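Local coordinates for purine-binding protein BAB2_0673 (PDB 3S99), which binds adenine and probably other purines such as guanine, and may deliver them to an ABC-type uptake system, at residues T43-Q48 and G234-M239. Residues are numbered along the deposited sequence; the frame is centred on the assembly and turned at random.
Sequences TYQHDQ and GQASDM
Gln-45, one turn into helix 42-57, meets Ala-236 and Ser-237 just where strand 231-236 runs out into a loop, the CA atoms of Gln-45 and Ser-237 lying 5.9 Å apart. The tight part is here. The glutamine chain bends at chi2 (-38°) and lies over the end of the strand, its CG 4.3 Å from Ala-236 CB, while the amide beyond splits its two ends between different partners. NE2 turns to the backbone carbonyl of Asp-253, on the neighbouring strand 247-253, and that hydrogen bond fixes which way the amide faces. OE1 is left toward Ser-237, 2.9 Å from its OG. The same oxygen accepts a hydrogen bond from a water at 2.7 Å, and this water in turn takes the N-H of Asp-238 at 3.0 Å, so a single solvent molecule ties the helix side chain to the loop backbone.

A chi1 of -162° swings Ser-237 OG away from its own N and out to the helix, where it also meets the rim of the Tyr-44 ring close to the ring plane, 3.5 Å from CD2. Contact is looser on this flank: the partly exposed tyrosine offers only an edge to the loop, while one of its faces is covered within the helix by CG of Gln-48, 3.5 Å above the ring centre. Asp-238 leads its carboxylate away from the helix to Gln-247.

The Ala-236 side chain approaches that of the adenine-binding Trp-42 and lies about 6 Å from the bound adenine, so the contact borders the pocket. Helix 42-57 follows strand 27-32 of the parallel sheet and the loop leaves strand 231-236 of the mixed sheet, an arrangement characteristic of the ligand-bound cleft between the lobes of the type I periplasmic-binding-protein fold.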
loop_
_atom_site.group_PDB
_atom_site.type_symbol
_atom_site.label_atom_id
_atom_site.label_comp_id
_atom_site.label_asym_id
_atom_site.label_seq_id
_atom_site.Cartn_x
_atom_site.Cartn_y
_atom_site.Cartn_z
ATOM N N THR A 43 1.227 7.257 6.131
ATOM C CA THR A 43 0.345 8.026 7.018
ATOM C C THR A 43 0.067 9.417 6.412
ATOM O O THR A 43 -1.052 9.956 6.478
ATOM C CB THR A 43 0.899 8.109 8.433
ATOM O OG1 THR A 43 0.705 6.832 9.071
ATOM C CG2 THR A 43 0.172 9.216 9.237
ATOM N N TYR A 44 1.086 9.972 5.770
ATOM C CA TYR A 44 0.967 11.265 5.103
ATOM C C TYR A 44 -0.177 11.266 4.069
ATOM O O TYR A 44 -0.966 12.195 4.029
ATOM C CB TYR A 44 2.289 11.575 4.421
ATOM C CG TYR A 44 2.292 12.794 3.546
ATOM C CD1 TYR A 44 2.290 14.070 4.104
ATOM C CD2 TYR A 44 2.347 12.682 2.150
ATOM C CE1 TYR A 44 2.331 15.220 3.281
ATOM C CE2 TYR A 44 2.385 13.819 1.328
ATOM C CZ TYR A 44 2.380 15.066 1.898
ATOM O OH TYR A 44 2.387 16.174 1.114
ATOM N N GLN A 45 -0.229 10.235 3.222
ATOM C CA GLN A 45 -1.306 10.084 2.242
ATOM C C GLN A 45 -2.673 9.978 2.910
ATOM O O GLN A 45 -3.637 10.564 2.444
ATOM C CB GLN A 45 -1.126 8.831 1.389
ATOM C CG GLN A 45 -0.449 8.939 0.052
ATOM C CD GLN A 45 -0.744 10.162 -0.793
ATOM O OE1 GLN A 45 0.020 11.107 -0.770
ATOM N NE2 GLN A 45 -1.803 10.117 -1.580
ATOM N N HIS A 46 -2.773 9.228 4.009
ATOM C CA HIS A 46 -4.021 9.258 4.775
ATOM C C HIS A 46 -4.390 10.662 5.239
ATOM O O HIS A 46 -5.544 11.082 5.110
ATOM C CB HIS A 46 -3.996 8.263 5.933
ATOM C CG HIS A 46 -4.139 6.840 5.500
ATOM N ND1 HIS A 46 -5.330 6.323 5.004
ATOM C CD2 HIS A 46 -3.248 5.818 5.497
ATOM C CE1 HIS A 46 -5.155 5.043 4.736
ATOM N NE2 HIS A 46 -3.899 4.715 5.003
ATOM N N ASP A 47 -3.403 11.416 5.735
ATOM C CA ASP A 47 -3.674 12.705 6.317
ATOM C C ASP A 47 -3.918 13.738 5.228
ATOM O O ASP A 47 -4.698 14.650 5.442
ATOM C CB ASP A 47 -2.500 13.147 7.179
ATOM C CG ASP A 47 -2.837 14.296 8.101
ATOM O OD1 ASP A 47 -3.686 14.127 9.033
ATOM O OD2 ASP A 47 -2.229 15.353 7.915
ATOM N N GLN A 48 -3.263 13.603 4.075
ATOM C CA GLN A 48 -3.575 14.483 2.933
ATOM C C GLN A 48 -5.003 14.226 2.461
ATOM O O GLN A 48 -5.663 15.123 1.973
ATOM C CB GLN A 48 -2.578 14.308 1.775
ATOM C CG GLN A 48 -1.175 14.740 2.124
ATOM C CD GLN A 48 -1.062 16.239 2.194
ATOM O OE1 GLN A 48 -1.040 16.829 3.270
ATOM N NE2 GLN A 48 -1.009 16.860 1.045
ATOM N N GLY A 234 8.802 5.368 -4.984
ATOM C CA GLY A 234 8.086 5.847 -3.820
ATOM C C GLY A 234 6.933 4.946 -3.449
ATOM O O GLY A 234 6.454 4.151 -4.261
ATOM N N GLN A 235 6.466 5.114 -2.215
ATOM C CA GLN A 235 5.463 4.255 -1.631
ATOM C C GLN A 235 4.359 5.072 -1.011
ATOM O O GLN A 235 4.639 5.909 -0.161
ATOM C CB GLN A 235 6.123 3.418 -0.521
ATOM C CG GLN A 235 5.189 2.501 0.324
ATOM C CD GLN A 235 4.468 1.413 -0.433
ATOM O OE1 GLN A 235 4.589 1.259 -1.679
ATOM N NE2 GLN A 235 3.709 0.613 0.322
ATOM N N ALA A 236 3.124 4.819 -1.431
ATOM C CA ALA A 236 1.921 5.414 -0.871
ATOM C C ALA A 236 1.725 6.812 -1.416
ATOM O O ALA A 236 0.605 7.187 -1.829
ATOM C CB ALA A 236 1.994 5.459 0.695
ATOM N N SER A 237 2.802 7.598 -1.327
ATOM C CA SER A 237 2.833 8.975 -1.795
ATOM C C SER A 237 3.814 9.128 -2.921
ATOM O O SER A 237 4.776 8.363 -3.013
ATOM C CB SER A 237 3.319 9.888 -0.658
ATOM O OG SER A 237 2.958 11.238 -0.964
ATOM N N ASP A 238 3.617 10.162 -3.744
ATOM C CA ASP A 238 4.641 10.555 -4.712
ATOM C C ASP A 238 5.779 11.192 -3.924
ATOM O O ASP A 238 5.611 12.274 -3.393
ATOM C CB ASP A 238 4.077 11.506 -5.785
ATOM C CG ASP A 238 5.111 11.871 -6.853
ATOM O OD1 ASP A 238 6.299 11.478 -6.701
ATOM O OD2 ASP A 238 4.735 12.568 -7.838
ATOM N N MET A 239 6.930 10.505 -3.853
ATOM C CA MET A 239 8.079 10.952 -3.056
ATOM C C MET A 239 9.155 11.643 -3.873
ATOM O O MET A 239 10.319 11.724 -3.435
ATOM C CB MET A 239 8.712 9.765 -2.317
ATOM C CG MET A 239 7.790 9.084 -1.333
ATOM S SD MET A 239 8.581 7.641 -0.552
ATOM C CE MET A 239 7.462 7.440 0.842
HETATM O O HOH W 1 1.331 11.962 -2.959
#